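Long-range contacts in putative oxidoreductase molybdopterin-binding subunit (Sulfolobus tokodaii, PDB 4ZOH), which probably serves as the catalytic subunit of a molybdenum hydroxylase of the xanthine dehydrogenase and aldehyde oxidase family, holding the molybdopterin cytosine dinucleotide cofactor: residues Lys19-Asp24 against Gln208-Gly213; Ala162-Thr167 against Gly216-Ala221; Arg168-Tyr173 against Phe181-Gln186. All blocks are in the same frame, centred on the assembly; numbering follows the deposited sequence.

Contact 1 of 3, residues Lys19-Asp24 against Gln208-Gly213; sequences KGAYVD and QPDVGG. With MCN (pterin cytosine dinucleotide), chain D.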
# COMPACT_ATOMS: atom_id res chain seq x y z
N LYS A 19 1.95 15.04 1.83
CA LYS A 19 2.20 13.66 2.29
C LYS A 19 0.94 13.06 2.92
O LYS A 19 1.03 12.07 3.62
CB LYS A 19 3.36 13.60 3.32
CG LYS A 19 4.68 14.22 2.85
CD LYS A 19 5.22 13.59 1.55
CE LYS A 19 6.42 14.35 1.03
NZ LYS A 19 7.33 13.51 0.18
N GLY A 20 -0.23 13.64 2.70
CA GLY A 20 -1.44 12.84 2.96
C GLY A 20 -1.53 11.52 2.14
O GLY A 20 -0.68 11.22 1.27
N ALA A 21 -2.59 10.78 2.38
CA ALA A 21 -2.93 9.63 1.54
C ALA A 21 -4.44 9.55 1.57
O ALA A 21 -5.06 9.02 2.50
CB ALA A 21 -2.24 8.33 2.01
N TYR A 22 -5.02 10.17 0.54
CA TYR A 22 -6.46 10.08 0.32
C TYR A 22 -6.66 8.77 -0.51
O TYR A 22 -5.67 8.19 -1.01
CB TYR A 22 -6.97 11.29 -0.47
CG TYR A 22 -6.76 12.56 0.27
CD1 TYR A 22 -7.81 13.16 0.97
CD2 TYR A 22 -5.49 13.22 0.24
CE1 TYR A 22 -7.59 14.41 1.66
CE2 TYR A 22 -5.24 14.44 0.91
CZ TYR A 22 -6.26 15.05 1.64
OH TYR A 22 -6.00 16.28 2.31
N VAL A 23 -7.91 8.35 -0.67
CA VAL A 23 -8.17 7.01 -1.25
C VAL A 23 -7.49 6.78 -2.59
O VAL A 23 -6.98 5.68 -2.83
CB VAL A 23 -9.69 6.62 -1.26
CG1 VAL A 23 -10.49 7.41 -2.28
CG2 VAL A 23 -9.86 5.06 -1.44
N ASP A 24 -7.44 7.80 -3.47
CA ASP A 24 -6.84 7.58 -4.78
C ASP A 24 -5.31 7.61 -4.79
O ASP A 24 -4.67 7.25 -5.81
CB ASP A 24 -7.42 8.53 -5.86
CG ASP A 24 -7.22 8.00 -7.26
OD1 ASP A 24 -7.20 6.74 -7.38
OD2 ASP A 24 -7.13 8.80 -8.25
N GLN A 208 -10.80 4.28 6.63
CA GLN A 208 -10.99 5.65 6.19
C GLN A 208 -9.62 6.32 6.16
O GLN A 208 -9.06 6.59 7.22
CB GLN A 208 -11.90 6.38 7.14
CG GLN A 208 -12.09 7.87 6.88
CD GLN A 208 -12.69 8.55 8.14
OE1 GLN A 208 -12.32 8.22 9.26
NE2 GLN A 208 -13.71 9.39 7.95
N PRO A 209 -9.07 6.57 4.97
CA PRO A 209 -7.71 7.23 4.85
C PRO A 209 -8.02 8.76 4.96
O PRO A 209 -9.15 9.11 5.43
CB PRO A 209 -7.28 6.86 3.42
CG PRO A 209 -8.59 6.86 2.66
CD PRO A 209 -9.64 6.28 3.64
N ASP A 210 -7.13 9.63 4.51
CA ASP A 210 -7.50 11.06 4.50
C ASP A 210 -8.73 11.24 3.61
O ASP A 210 -8.78 10.69 2.52
CB ASP A 210 -6.30 11.97 4.03
CG ASP A 210 -5.11 11.85 4.97
OD1 ASP A 210 -5.33 12.07 6.19
OD2 ASP A 210 -4.01 11.42 4.56
N VAL A 211 -9.67 12.07 4.05
CA VAL A 211 -10.83 12.38 3.27
C VAL A 211 -10.91 13.87 2.96
O VAL A 211 -10.91 14.71 3.87
CB VAL A 211 -12.09 11.90 4.08
CG1 VAL A 211 -13.41 12.30 3.39
CG2 VAL A 211 -11.92 10.40 4.35
N GLY A 212 -11.03 14.21 1.68
CA GLY A 212 -11.11 15.61 1.26
C GLY A 212 -12.47 16.26 1.51
O GLY A 212 -13.03 16.84 0.56
N GLY A 213 -13.00 16.18 2.75
CA GLY A 213 -14.35 16.75 3.07
C GLY A 213 -15.51 15.82 2.61
O GLY A 213 -15.27 14.82 1.85
N1 MCN D . -15.13 22.75 18.49
C2 MCN D . -14.65 23.26 19.68
N3 MCN D . -15.49 23.56 20.72
C4 MCN D . -16.86 23.35 20.54
C5 MCN D . -17.35 22.84 19.34
C6 MCN D . -16.48 22.51 18.30
O2 MCN D . -13.45 23.46 19.89
N4 MCN D . -17.66 23.65 21.54
C1' MCN D . -14.14 22.43 17.45
C2D MCN D . -13.72 20.97 17.57
O2' MCN D . -12.57 20.80 18.35
C3' MCN D . -13.35 20.61 16.16
C4D MCN D . -14.49 21.22 15.46
O4D MCN D . -14.72 22.52 16.17
O3' MCN D . -12.16 21.19 15.73
C5' MCN D . -15.44 20.08 15.78
O5' MCN D . -16.69 20.41 15.55
PA MCN D . -17.94 19.51 16.07
O1A MCN D . -17.73 18.50 17.08
O2A MCN D . -18.90 20.65 16.28
O3A MCN D . -18.33 18.90 14.54
PB MCN D . -17.62 17.57 13.97
O1B MCN D . -18.44 16.38 14.45
O2B MCN D . -16.18 17.46 14.19
O3B MCN D . -17.83 17.83 12.47
C10 MCN D . -19.00 17.41 11.73
C9' MCN D . -19.56 18.55 10.91
C8' MCN D . -20.55 18.13 9.96
S8' MCN D . -21.95 17.22 10.50
C7' MCN D . -20.52 18.52 8.66
S7' MCN D . -21.81 18.13 7.49
C6' MCN D . -19.49 19.40 8.14
C7 MCN D . -18.77 20.14 9.31
O9' MCN D . -18.44 19.17 10.28
N5' MCN D . -18.55 18.72 7.24
C4A MCN D . -17.21 19.12 7.08
N8' MCN D . -17.51 20.78 8.82
C4B MCN D . -16.72 20.20 7.87
N1' MCN D . -15.47 20.66 7.75
C2' MCN D . -14.65 20.08 6.88
N2' MCN D . -13.42 20.55 6.79
N3' MCN D . -15.05 18.99 6.03
C4' MCN D . -16.38 18.50 6.11
O4' MCN D . -16.75 17.56 5.36
O HOH W 1 -10.15 9.46 0.58

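Contact 2 of 3, residues Ala162-Thr167 against Gly216-Ala221; sequences ASPLET and GSKIIA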
# COMPACT_ATOMS: atom_id res chain seq x y z
N ALA A 162 -23.44 19.04 -2.09
CA ALA A 162 -22.35 19.09 -1.16
C ALA A 162 -21.01 19.51 -1.79
O ALA A 162 -20.35 20.41 -1.27
CB ALA A 162 -22.25 17.79 -0.40
N SER A 163 -20.68 18.94 -2.96
CA SER A 163 -19.50 19.30 -3.74
C SER A 163 -18.18 19.35 -2.91
O SER A 163 -17.43 20.31 -3.07
CB SER A 163 -19.71 20.65 -4.45
OG SER A 163 -20.99 20.76 -5.01
N PRO A 164 -17.89 18.32 -2.03
CA PRO A 164 -16.56 18.30 -1.39
C PRO A 164 -15.51 18.27 -2.49
O PRO A 164 -15.77 17.74 -3.59
CB PRO A 164 -16.54 16.97 -0.64
CG PRO A 164 -17.52 16.08 -1.37
CD PRO A 164 -18.58 17.02 -1.90
N LEU A 165 -14.33 18.85 -2.23
CA LEU A 165 -13.32 18.93 -3.33
C LEU A 165 -12.75 17.56 -3.70
O LEU A 165 -12.28 17.38 -4.83
CB LEU A 165 -12.14 19.80 -2.87
CG LEU A 165 -11.72 21.01 -3.68
CD1 LEU A 165 -10.25 20.95 -3.33
CD2 LEU A 165 -11.84 21.01 -5.20
N GLU A 166 -12.69 16.63 -2.76
CA GLU A 166 -12.47 15.22 -3.11
C GLU A 166 -13.84 14.51 -3.22
O GLU A 166 -14.64 14.48 -2.24
CB GLU A 166 -11.60 14.44 -2.07
CG GLU A 166 -11.22 13.02 -2.55
CD GLU A 166 -11.08 11.99 -1.43
OE1 GLU A 166 -10.51 10.90 -1.68
OE2 GLU A 166 -11.51 12.23 -0.27
N THR A 167 -14.07 13.90 -4.38
CA THR A 167 -15.24 12.99 -4.58
C THR A 167 -15.17 11.75 -3.72
O THR A 167 -14.20 11.55 -3.01
CB THR A 167 -15.37 12.51 -6.01
OG1 THR A 167 -14.24 11.70 -6.34
CG2 THR A 167 -15.42 13.71 -7.02
N GLY A 216 -21.66 15.73 4.67
CA GLY A 216 -22.81 14.90 4.87
C GLY A 216 -22.93 13.93 3.71
O GLY A 216 -23.47 12.92 3.87
N SER A 217 -22.33 14.24 2.56
CA SER A 217 -22.41 13.43 1.38
C SER A 217 -21.80 12.01 1.45
O SER A 217 -22.04 11.25 0.50
CB SER A 217 -21.86 14.18 0.18
OG SER A 217 -20.46 14.11 0.17
N LYS A 218 -21.03 11.67 2.51
CA LYS A 218 -20.27 10.41 2.61
C LYS A 218 -20.66 9.62 3.90
O LYS A 218 -19.94 8.70 4.36
CB LYS A 218 -18.74 10.65 2.50
CG LYS A 218 -18.30 11.18 1.12
CD LYS A 218 -16.84 11.70 1.08
CE LYS A 218 -16.55 12.39 -0.23
NZ LYS A 218 -15.08 12.78 -0.31
N ILE A 219 -21.76 10.02 4.53
CA ILE A 219 -22.30 9.21 5.63
C ILE A 219 -22.77 7.83 5.14
O ILE A 219 -22.31 6.79 5.64
CB ILE A 219 -23.51 9.90 6.31
CG1 ILE A 219 -23.10 11.27 6.87
CG2 ILE A 219 -24.08 8.95 7.40
CD1 ILE A 219 -24.31 12.01 7.52
N ILE A 220 -23.64 7.84 4.12
CA ILE A 220 -24.24 6.61 3.64
C ILE A 220 -23.20 5.83 2.85
O ILE A 220 -22.18 6.40 2.39
CB ILE A 220 -25.48 6.93 2.75
CG1 ILE A 220 -25.11 7.61 1.41
CG2 ILE A 220 -26.48 7.73 3.57
CD1 ILE A 220 -26.30 7.76 0.47
N ALA A 221 -23.44 4.52 2.71
CA ALA A 221 -22.74 3.74 1.67
C ALA A 221 -23.50 3.97 0.40
O ALA A 221 -24.72 3.80 0.37
CB ALA A 221 -22.73 2.24 2.01

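Contact 3 of 3, residues Arg168-Tyr173 against Phe181-Gln186; sequences RGALAY and FYSSTQ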
# COMPACT_ATOMS: atom_id res chain seq x y z
N ARG A 168 -16.27 10.99 -3.72
CA ARG A 168 -16.27 9.62 -3.20
C ARG A 168 -15.14 8.89 -3.87
O ARG A 168 -14.59 9.34 -4.89
CB ARG A 168 -17.64 8.93 -3.57
CG ARG A 168 -18.82 9.58 -2.85
CD ARG A 168 -20.16 9.22 -3.53
NE ARG A 168 -20.11 9.52 -4.95
CZ ARG A 168 -20.89 8.98 -5.88
NH1 ARG A 168 -20.68 9.33 -7.15
NH2 ARG A 168 -21.90 8.14 -5.54
N GLY A 169 -14.83 7.70 -3.35
CA GLY A 169 -13.83 6.84 -4.04
C GLY A 169 -13.57 5.70 -3.11
O GLY A 169 -13.76 5.82 -1.87
N ALA A 170 -13.09 4.60 -3.67
CA ALA A 170 -12.93 3.41 -2.85
C ALA A 170 -12.01 2.42 -3.53
O ALA A 170 -11.77 2.50 -4.77
CB ALA A 170 -14.27 2.76 -2.56
N LEU A 171 -11.45 1.56 -2.67
CA LEU A 171 -10.49 0.56 -3.09
C LEU A 171 -10.78 -0.71 -2.31
O LEU A 171 -10.73 -0.69 -1.08
CB LEU A 171 -9.03 1.01 -2.81
CG LEU A 171 -7.91 0.00 -3.11
CD1 LEU A 171 -7.84 -0.45 -4.59
CD2 LEU A 171 -6.54 0.58 -2.63
N ALA A 172 -11.06 -1.80 -3.03
CA ALA A 172 -11.58 -3.03 -2.39
C ALA A 172 -10.74 -4.25 -2.77
O ALA A 172 -10.37 -4.42 -3.92
CB ALA A 172 -13.03 -3.25 -2.79
N TYR A 173 -10.42 -5.07 -1.78
CA TYR A 173 -9.53 -6.19 -1.99
C TYR A 173 -9.94 -7.34 -1.10
O TYR A 173 -9.96 -7.21 0.12
CB TYR A 173 -8.07 -5.82 -1.67
CG TYR A 173 -7.20 -7.00 -1.88
CD1 TYR A 173 -7.21 -7.67 -3.11
CD2 TYR A 173 -6.41 -7.50 -0.84
CE1 TYR A 173 -6.44 -8.80 -3.34
CE2 TYR A 173 -5.61 -8.63 -1.03
CZ TYR A 173 -5.63 -9.27 -2.30
OH TYR A 173 -4.86 -10.37 -2.52
N PHE A 181 -11.44 -2.83 2.68
CA PHE A 181 -12.17 -1.79 1.89
C PHE A 181 -11.74 -0.39 2.33
O PHE A 181 -11.99 -0.02 3.51
CB PHE A 181 -13.71 -1.89 2.18
CG PHE A 181 -14.57 -1.28 1.07
CD1 PHE A 181 -14.86 -1.99 -0.08
CD2 PHE A 181 -15.11 -0.01 1.19
CE1 PHE A 181 -15.64 -1.43 -1.11
CE2 PHE A 181 -15.91 0.55 0.19
CZ PHE A 181 -16.18 -0.16 -0.97
N TYR A 182 -11.09 0.39 1.44
CA TYR A 182 -10.71 1.78 1.76
C TYR A 182 -11.76 2.66 1.11
O TYR A 182 -12.13 2.40 -0.01
CB TYR A 182 -9.37 2.18 1.18
CG TYR A 182 -8.17 1.34 1.57
CD1 TYR A 182 -7.23 1.83 2.51
CD2 TYR A 182 -7.95 0.09 0.98
CE1 TYR A 182 -6.09 1.10 2.81
CE2 TYR A 182 -6.82 -0.65 1.29
CZ TYR A 182 -5.92 -0.13 2.20
OH TYR A 182 -4.86 -0.88 2.51
N SER A 183 -12.19 3.71 1.78
CA SER A 183 -13.20 4.51 1.17
C SER A 183 -13.13 5.93 1.68
O SER A 183 -12.84 6.17 2.90
CB SER A 183 -14.62 3.93 1.48
OG SER A 183 -15.65 4.67 0.79
N SER A 184 -13.48 6.84 0.79
CA SER A 184 -13.63 8.23 1.16
C SER A 184 -14.98 8.30 1.84
O SER A 184 -16.00 8.53 1.21
CB SER A 184 -13.50 9.17 -0.06
OG SER A 184 -13.59 10.53 0.36
N THR A 185 -14.99 7.99 3.11
CA THR A 185 -16.25 7.86 3.82
C THR A 185 -16.20 8.71 5.10
O THR A 185 -15.09 9.11 5.49
CB THR A 185 -16.53 6.37 4.18
OG1 THR A 185 -17.83 6.26 4.75
CG2 THR A 185 -15.51 5.82 5.16
N GLN A 186 -17.35 8.91 5.76
CA GLN A 186 -17.38 9.67 7.06
C GLN A 186 -17.15 8.81 8.31
O GLN A 186 -17.01 9.33 9.42
CB GLN A 186 -18.64 10.53 7.19
CG GLN A 186 -18.70 11.59 6.12
CD GLN A 186 -19.87 12.55 6.25
OE1 GLN A 186 -20.44 12.96 5.23
NE2 GLN A 186 -20.25 12.86 7.46
O HOH W 2 -16.66 6.39 -1.51

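Contact 1 of 3, residues Lys19-Asp24 against Gln208-Gly213
Tyr-22 and Asp-210 meet because both turn the side chain anti to their own carbonyl carbon, with chi1 of -63° and -62°, and the two chains then cross at about a right angle. Asp-210 CB settles over the centre of the Tyr-22 ring as a CH-pi contact, 3.6 Å from the centroid. The same ring has the backbone after Asp-210 at its edge, where Tyr-22 CE1 lies 3.4 Å from Gly-212 N. Beyond CB, the Asp-210 carboxylate reaches back to the loop: Ala-21 N donates to Asp-210 OD2 on the anti lone pair, 2.7 Å and almost straight at 174°. In the other direction Asp-210 N gives a more bent bond of 2.9 Å to Ala-21 O. Pro-209 CG packs 4.1 Å from Val-23 CB, and a water joins Val-23 N to Asp-210 O. The Tyr-22 hydroxyl bonds to the backbone of another protein chain, and Arg-14 forms a salt bridge with Asp-210 OD2. Thus one carboxylate oxygen is shared by a backbone N-H and a guanidinium group, which would be expected to favour its charged form, while the loop that carries Asp-210 runs on to Gly-213 in the cofactor pocket.

Contact 2 of 3, residues Ala162-Thr167 against Gly216-Ala221
The flat groups that meet Lys-218 are the peptide carbonyl and the carboxylate of Glu-166: NZ stands above the carbonyl plane, 46° out of it, and 2.6 Å from Glu-166 O, while Glu-166 OE2 makes a long salt bridge to the same nitrogen at 3.6 Å. The puckered ring of Pro-164 turns its CG to Lys-218 CE, 4.0 Å away, and to Ser-217 OG, 3.9 Å away. Next to it Ala-162 CB packs against Ser-217 CB at 3.7 Å, while Ser-217 OG hydrogen-bonds to Ala-214 O.

Lys-218 can span the gap because its chain is extended beyond CG, each later torsion within about 12° of fully anti. A weak bond from NZ to Thr-167 O, 3.1 Å long, adds a second carbonyl, and Gly-213 O and Ser-184 OG also bond to the buried ammonium. Glu-166 OE2 in turn receives Gly-212 N and Ser-184 OG. A leucine in place of Lys-218 would probably leave the carbonyls of Glu-166 and Thr-167 without their donor and the Glu-166 carboxylate without this positive charge close by.

A type I beta turn from Gly-216 to Ile-219 presents the lysine, and Gly-216 itself touches the pterin cytosine dinucleotide cofactor. Here, then, two loops of the molybdopterin-binding domain are tied together through a buried ammonium beside the cofactor site.

Contact 3 of 3, residues Arg168-Tyr173 against Phe181-Gln186
Ala-172 and Phe-181 face each other in a beta hairpin, made by strands 170-174 and 179-183 within a seven-stranded mixed sheet. The strand segments run antiparallel at 179°, their axes 4.5 Å apart at the closest.

Phe-181 can be followed outward. Its CB leaves on the face that also carries Ala-170, Ala-172 and Ser-183, and with CG anti to the backbone N (chi1 -158°) the ring leans across to the neighbouring strand. One side of the ring then reaches Ala-172, whose CB is 3.5 Å from Phe-181 CD1 and in touch with CE1 as well. At the far end CZ comes to Ala-170 CB at 3.8 Å, with CE2 beside it. Phe-181 thus bridges two alanines two residues apart, and helices 188-199 and 223-235 pack over this face through Leu-191, Leu-195 and Ala-229.

On the other face Leu-171 and Tyr-182, a hydrogen-bonded pair, lie side by side and point the same way, with Leu-171 CD2 against Tyr-182 CD2. The Leu-171 carbonyl oxygen sits at the edge of the tyrosine ring, in its plane, and also accepts Tyr-182 N at 2.8 Å. The reciprocal bond, Leu-171 N to Tyr-182 O, is 2.9 Å long.

Where the strands give way to loops, Ser-184 N continues the pairing with a nearly straight bond to Gly-169 O. Arg-168 leads away from the hairpin to salt bridges with Glu-248 and Glu-224. Between the two segments a water accepts from Gly-169 N at 2.9 Å and donates to Ser-183 OG, a hydroxyl that is also hydrogen-bonded to Glu-225.

How the contacts relate
Contacts 2 and 3 are buried and contact 1 partly so; another protein chain lies against both contacts 1 and 2. Contacts 1 and 2 use two parts of one connection, the loop between strand 204-207 and helix 223-235, and their segments alternate along the chain; contact 3 is nested inside the loops closed by both. Chemistry follows place: contact 3 rests on regular sheet pairing with largely apolar faces, contact 1 mixes backbone bonds with a carboxylate and a ring, and contact 2 concentrates charge near the cofactor. The three are joined to one another: Glu-166 of contact 2 ties to both of the others, while Gln-208 NE2 of contact 1 reaches Thr-185 O of contact 3.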